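Local coordinates for metallo-carboxypeptidase (Pseudomonas aeruginosa, PDB 4A39), which belongs to the cytosolic branch of the zinc-dependent M14 carboxypeptidases and probably cleaves residues from the C-terminal ends of peptide or protein substrates, at residues V266-D271 against D341-T346; E287-Y292 against V336-D341. All coordinates share one frame; numbering follows the deposited sequence.

Running from the N terminus, the chain passes through strand 268-275 in the zinc carboxypeptidase region, then a loop at 287-292, helix 294-308, helix 332-340 and finally strand 343-350. Interaction 1 closes the larger circuit by pairing 266-271 with 341-346 across 69 intervening residues. Interaction 2 closes a smaller one inside it, setting 287-292 against 336-341 with 43 residues between. The nested contacts share Asp341, in the short connection between helix and strand, and their centres lie about 9 Å apart. Val336 packs against Phe269 and Gly337 against Ala344, so the helix lies between the strand pair of interaction 1 and the outer loop of interaction 2.

Interaction 1 of 2, residues V266-D271 against D341-T346; sequences VDLFLD and DCLAFT. With GEM ((2-guanidinoethylmercapto)succinic acid), chain D.
Asp271 OD2 is held by two hydrogen bonds, one from NE2 of the zinc ligand His273 and one donated by a water 2.8 Å from OD2. That water also hydrogen-bonds Thr346 OG1 at 3.0 Å, linking neighbouring side chains on the same face of the sheet, while Asp271 OD1 is bonded by Gln179. CG anti to the backbone N (chi1 -173°) sets the carboxylate where these partners hold both oxygens. Strands 268-271 and 343-346 run parallel, their axes 3° apart, as neighbours in the mixed sheet of the zinc carboxypeptidase fold. Phe269 N donates to Leu343 O, Phe345 N returns a bond to Phe269 O, and Asp271 N makes the straightest one, to Phe345 O (2.9 Å, 170° at the hydrogen); each donor lies nearly along the C=O axis. Before these bonds, a second water joins the two backbones, donating to Asp267 O and accepting from Leu343 N at 3.0 Å. Leu268 and Leu343 run alongside each other on one face of the sheet, with Leu268 CD1 3.8 Å from Leu343 CD2. Next along this face, Leu270 CD2 lies at the edge of the Phe345 ring, near its plane, and 3.9 Å from Phe345 CB. On the other face, Ala344 CB lies at the edge of the Phe269 ring. Cys342 SG, in the crowded position between the backbone N and the carbonyl carbon, reaches Val266 CG1 at 3.7 Å. Thr346 CG2 and OG1 both lie 3.1 Å from C6 of the bound (2-guanidinoethylmercapto)succinic acid, a tight fit, so the second strand forms part of the pocket wall. Asp271 thus acts as a second-shell residue: its carboxylate would orient His273 and probably make that imidazole a stronger donor to zinc.

Interaction 2 of 2, residues E287-Y292 against V336-D341; sequences EGNPGY and VGQTYD
The extended side chain of Gln338 fills the tight part of this contact, its CG anti to the backbone N (chi1 -174°) so that the terminal amide reaches into the bend formed by Asn289, Pro290 and Gly291. Gln338 CD lies 3.8 Å from Gly291 N and 4.0 Å from Pro290 CD, and the proline ring and the Gln338 side chain cross at about a right angle. Asn289 comes in obliquely from the buried side: its OD1 rests 3.6 Å from Gln338 CB, and the two amide planes are turned 55° apart. Leu329 touches both side chains. The receiving bend is a type I beta turn from Asn289 to Tyr292, fastened by Tyr292 N donating to Asn289 O at 2.9 Å, and it sits in the loop between strand 282-284 and helix 294-308; opposite it is the C-terminal part of helix 332-340, after which Asp341 is the first residue to leave helical angles, with positive phi. Contact loosens beyond Gly291, where the segments communicate through solvent. A single water donates to Gly291 O at 2.7 Å and to Asp341 OD1 at 2.9 Å. Gly291 O and Asp341 OD1 are themselves 4.7 Å apart, so the water carries the link. Tyr292 turns away from the helix, one face of its ring set over Glu287 CA, while its hydroxyl bonds with Glu300 of helix 294-308.

Interaction 1 of 2, residues V266-D271 against D341-T346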
loop_
_atom_site.group_PDB
_atom_site.type_symbol
_atom_site.label_atom_id
_atom_site.label_comp_id
_atom_site.label_asym_id
_atom_site.label_seq_id
_atom_site.Cartn_x
_atom_site.Cartn_y
_atom_site.Cartn_z
ATOM N N VAL A 266 6.004 -11.986 17.716
ATOM C CA VAL A 266 5.679 -12.052 16.294
ATOM C C VAL A 266 6.004 -13.424 15.696
ATOM O O VAL A 266 7.114 -13.927 15.858
ATOM C CB VAL A 266 6.482 -10.986 15.499
ATOM C CG1 VAL A 266 6.100 -11.033 14.027
ATOM C CG2 VAL A 266 6.233 -9.595 16.077
ATOM N N ASP A 267 5.039 -14.017 14.992
ATOM C CA ASP A 267 5.244 -15.322 14.363
ATOM C C ASP A 267 5.067 -15.265 12.842
ATOM O O ASP A 267 5.246 -16.261 12.143
ATOM C CB ASP A 267 4.293 -16.357 14.974
ATOM C CG ASP A 267 4.492 -16.506 16.472
ATOM O OD1 ASP A 267 5.624 -16.839 16.890
ATOM O OD2 ASP A 267 3.525 -16.286 17.229
ATOM N N LEU A 268 4.723 -14.084 12.343
ATOM C CA LEU A 268 4.531 -13.850 10.915
ATOM C C LEU A 268 4.459 -12.348 10.722
ATOM O O LEU A 268 3.851 -11.648 11.534
ATOM C CB LEU A 268 3.220 -14.466 10.420
ATOM C CG LEU A 268 2.881 -14.080 8.974
ATOM C CD1 LEU A 268 3.596 -15.020 8.018
ATOM C CD2 LEU A 268 1.385 -14.138 8.754
ATOM N N PHE A 269 5.075 -11.848 9.657
ATOM C CA PHE A 269 5.046 -10.415 9.395
ATOM C C PHE A 269 4.929 -10.097 7.915
ATOM O O PHE A 269 5.759 -10.525 7.115
ATOM C CB PHE A 269 6.305 -9.741 9.940
ATOM C CG PHE A 269 6.366 -8.263 9.665
ATOM C CD1 PHE A 269 5.441 -7.394 10.245
ATOM C CD2 PHE A 269 7.331 -7.742 8.812
ATOM C CE1 PHE A 269 5.482 -6.027 9.975
ATOM C CE2 PHE A 269 7.382 -6.375 8.534
ATOM C CZ PHE A 269 6.458 -5.516 9.116
ATOM N N LEU A 270 3.893 -9.344 7.560
ATOM C CA LEU A 270 3.689 -8.937 6.176
ATOM C C LEU A 270 3.630 -7.410 6.152
ATOM O O LEU A 270 2.825 -6.804 6.863
ATOM C CB LEU A 270 2.382 -9.518 5.625
ATOM C CG LEU A 270 2.265 -11.046 5.590
ATOM C CD1 LEU A 270 0.914 -11.443 5.014
ATOM C CD2 LEU A 270 3.392 -11.631 4.747
ATOM N N ASP A 271 4.496 -6.805 5.344
ATOM C CA ASP A 271 4.582 -5.351 5.200
ATOM C C ASP A 271 4.024 -5.054 3.805
ATOM O O ASP A 271 4.639 -5.396 2.802
ATOM C CB ASP A 271 6.057 -4.941 5.339
ATOM C CG ASP A 271 6.263 -3.440 5.368
ATOM O OD1 ASP A 271 5.306 -2.690 5.659
ATOM O OD2 ASP A 271 7.405 -3.011 5.111
ATOM N N ASP A 341 12.696 -14.090 14.208
ATOM C CA ASP A 341 12.903 -15.372 13.529
ATOM C C ASP A 341 11.581 -15.894 12.968
ATOM O O ASP A 341 11.214 -17.053 13.178
ATOM C CB ASP A 341 13.489 -16.391 14.512
ATOM C CG ASP A 341 13.894 -17.693 13.841
ATOM O OD1 ASP A 341 14.219 -17.671 12.633
ATOM O OD2 ASP A 341 13.894 -18.737 14.532
ATOM N N CYS A 342 10.874 -15.039 12.234
ATOM C CA CYS A 342 9.584 -15.422 11.675
ATOM C C CYS A 342 9.530 -15.227 10.175
ATOM O O CYS A 342 10.349 -14.512 9.598
ATOM C CB CYS A 342 8.468 -14.577 12.301
ATOM S SG CYS A 342 8.583 -12.800 11.909
ATOM N N LEU A 343 8.554 -15.873 9.549
ATOM C CA LEU A 343 8.348 -15.727 8.117
ATOM C C LEU A 343 7.985 -14.257 7.938
ATOM O O LEU A 343 7.126 -13.732 8.656
ATOM C CB LEU A 343 7.193 -16.620 7.657
ATOM C CG LEU A 343 6.750 -16.477 6.197
ATOM C CD1 LEU A 343 7.919 -16.788 5.271
ATOM C CD2 LEU A 343 5.590 -17.421 5.920
ATOM N N ALA A 344 8.644 -13.590 6.996
ATOM C CA ALA A 344 8.396 -12.172 6.760
ATOM C C ALA A 344 8.548 -11.815 5.293
ATOM O O ALA A 344 9.502 -12.235 4.640
ATOM C CB ALA A 344 9.360 -11.330 7.590
ATOM N N PHE A 345 7.615 -11.013 4.792
ATOM C CA PHE A 345 7.624 -10.582 3.400
ATOM C C PHE A 345 7.201 -9.134 3.238
ATOM O O PHE A 345 6.451 -8.588 4.055
ATOM C CB PHE A 345 6.615 -11.372 2.561
ATOM C CG PHE A 345 7.064 -12.736 2.130
ATOM C CD1 PHE A 345 8.108 -12.891 1.226
ATOM C CD2 PHE A 345 6.376 -13.867 2.561
ATOM C CE1 PHE A 345 8.456 -14.152 0.749
ATOM C CE2 PHE A 345 6.718 -15.131 2.092
ATOM C CZ PHE A 345 7.757 -15.273 1.184
ATOM N N THR A 346 7.684 -8.526 2.164
ATOM C CA THR A 346 7.263 -7.192 1.793
ATOM C C THR A 346 6.357 -7.583 0.627
ATOM O O THR A 346 6.830 -8.214 -0.319
ATOM C CB THR A 346 8.419 -6.334 1.245
ATOM O OG1 THR A 346 9.360 -6.066 2.296
ATOM C CG2 THR A 346 7.884 -5.023 0.703
HETATM C C8 GEM D . 10.772 -1.322 -0.614
HETATM S S7 GEM D . 9.770 -2.332 0.537
HETATM C C6 GEM D . 10.743 -3.881 0.557
HETATM C C5 GEM D . 11.513 -4.168 -0.735
HETATM N N3 GEM D . 12.643 -3.240 -0.878
HETATM C C1 GEM D . 13.887 -3.711 -0.842
HETATM N N4 GEM D . 14.091 -5.014 -0.664
HETATM N N2 GEM D . 14.926 -2.892 -0.972
HETATM C C9 GEM D . 11.253 -0.028 0.045
HETATM O O14 GEM D . 11.012 0.129 1.264
HETATM O O15 GEM D . 11.856 0.783 -0.687
HETATM C C10 GEM D . 9.993 -1.019 -1.896
HETATM C C11 GEM D . 8.727 -0.205 -1.615
HETATM O O12 GEM D . 7.649 -0.640 -2.078
HETATM O O13 GEM D . 8.867 0.847 -0.958
HETATM O O HOH W 1 7.302 -17.875 11.340
HETATM O O HOH W 2 9.913 -4.025 4.436
#

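Interaction 2 of 2, residues E287-Y292 against V336-D341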
loop_
_atom_site.group_PDB
_atom_site.type_symbol
_atom_site.label_atom_id
_atom_site.label_comp_id
_atom_site.label_asym_id
_atom_site.label_seq_id
_atom_site.Cartn_x
_atom_site.Cartn_y
_atom_site.Cartn_z
ATOM N N GLU A 287 15.954 -13.466 2.352
ATOM C CA GLU A 287 17.121 -14.283 2.034
ATOM C C GLU A 287 18.478 -13.630 2.288
ATOM O O GLU A 287 19.494 -14.325 2.353
ATOM C CB GLU A 287 17.042 -14.803 0.589
ATOM C CG GLU A 287 17.265 -13.787 -0.526
ATOM C CD GLU A 287 16.116 -12.813 -0.709
ATOM O OE1 GLU A 287 14.958 -13.161 -0.385
ATOM O OE2 GLU A 287 16.374 -11.700 -1.203
ATOM N N GLY A 288 18.495 -12.307 2.441
ATOM C CA GLY A 288 19.742 -11.603 2.701
ATOM C C GLY A 288 20.067 -11.444 4.183
ATOM O O GLY A 288 21.132 -10.935 4.541
ATOM N N ASN A 289 19.152 -11.871 5.047
ATOM C CA ASN A 289 19.352 -11.768 6.493
ATOM C C ASN A 289 20.455 -12.683 7.013
ATOM O O ASN A 289 20.538 -13.846 6.632
ATOM C CB ASN A 289 18.067 -12.133 7.249
ATOM C CG ASN A 289 17.079 -10.983 7.341
ATOM O OD1 ASN A 289 16.005 -11.127 7.944
ATOM N ND2 ASN A 289 17.424 -9.846 6.751
ATOM N N PRO A 290 21.328 -12.160 7.885
ATOM C CA PRO A 290 22.383 -13.022 8.418
ATOM C C PRO A 290 21.697 -14.146 9.204
ATOM O O PRO A 290 22.209 -15.262 9.312
ATOM C CB PRO A 290 23.166 -12.078 9.321
ATOM C CG PRO A 290 23.063 -10.773 8.590
ATOM C CD PRO A 290 21.595 -10.745 8.199
ATOM N N GLY A 291 20.516 -13.838 9.732
ATOM C CA GLY A 291 19.765 -14.816 10.501
ATOM C C GLY A 291 18.886 -15.740 9.675
ATOM O O GLY A 291 18.138 -16.543 10.231
ATOM N N TYR A 292 18.967 -15.632 8.352
ATOM C CA TYR A 292 18.173 -16.473 7.461
ATOM C C TYR A 292 18.519 -17.937 7.744
ATOM O O TYR A 292 19.676 -18.263 8.026
ATOM C CB TYR A 292 18.488 -16.118 6.006
ATOM C CG TYR A 292 17.480 -16.583 4.974
ATOM C CD1 TYR A 292 16.131 -16.218 5.060
ATOM C CD2 TYR A 292 17.889 -17.317 3.866
ATOM C CE1 TYR A 292 15.224 -16.569 4.057
ATOM C CE2 TYR A 292 16.997 -17.671 2.863
ATOM C CZ TYR A 292 15.668 -17.291 2.960
ATOM O OH TYR A 292 14.810 -17.602 1.928
ATOM N N VAL A 336 12.165 -7.221 11.279
ATOM C CA VAL A 336 11.216 -8.021 12.046
ATOM C C VAL A 336 11.501 -9.504 11.857
ATOM O O VAL A 336 11.538 -10.272 12.822
ATOM C CB VAL A 336 9.758 -7.713 11.620
ATOM C CG1 VAL A 336 8.779 -8.555 12.429
ATOM C CG2 VAL A 336 9.466 -6.234 11.831
ATOM N N GLY A 337 11.718 -9.900 10.608
ATOM C CA GLY A 337 11.999 -11.292 10.316
ATOM C C GLY A 337 13.170 -11.841 11.109
ATOM O O GLY A 337 13.114 -12.967 11.609
ATOM N N GLN A 338 14.231 -11.051 11.229
ATOM C CA GLN A 338 15.414 -11.492 11.957
ATOM C C GLN A 338 15.268 -11.367 13.465
ATOM O O GLN A 338 15.674 -12.256 14.209
ATOM C CB GLN A 338 16.642 -10.704 11.502
ATOM C CG GLN A 338 17.938 -11.203 12.122
ATOM C CD GLN A 338 19.156 -10.658 11.416
ATOM O OE1 GLN A 338 19.718 -9.637 11.814
ATOM N NE2 GLN A 338 19.557 -11.324 10.345
ATOM N N THR A 339 14.681 -10.267 13.917
ATOM C CA THR A 339 14.515 -10.046 15.348
ATOM C C THR A 339 13.619 -11.093 15.988
ATOM O O THR A 339 13.850 -11.506 17.128
ATOM C CB THR A 339 13.935 -8.643 15.623
ATOM O OG1 THR A 339 14.832 -7.651 15.107
ATOM C CG2 THR A 339 13.757 -8.417 17.121
ATOM N N TYR A 340 12.613 -11.545 15.244
ATOM C CA TYR A 340 11.670 -12.526 15.764
ATOM C C TYR A 340 11.757 -13.916 15.138
ATOM O O TYR A 340 10.999 -14.815 15.515
ATOM C CB TYR A 340 10.250 -11.960 15.645
ATOM C CG TYR A 340 10.074 -10.727 16.501
ATOM C CD1 TYR A 340 9.857 -10.838 17.874
ATOM C CD2 TYR A 340 10.221 -9.452 15.959
ATOM C CE1 TYR A 340 9.800 -9.711 18.689
ATOM C CE2 TYR A 340 10.166 -8.313 16.767
ATOM C CZ TYR A 340 9.958 -8.453 18.127
ATOM O OH TYR A 340 9.922 -7.340 18.936
ATOM N N ASP A 341 12.696 -14.090 14.208
ATOM C CA ASP A 341 12.903 -15.372 13.529
ATOM C C ASP A 341 11.581 -15.894 12.968
ATOM O O ASP A 341 11.214 -17.053 13.178
ATOM C CB ASP A 341 13.489 -16.391 14.512
ATOM C CG ASP A 341 13.894 -17.693 13.841
ATOM O OD1 ASP A 341 14.219 -17.671 12.633
ATOM O OD2 ASP A 341 13.894 -18.737 14.532
HETATM O O HOH W 3 15.948 -15.671 11.490
#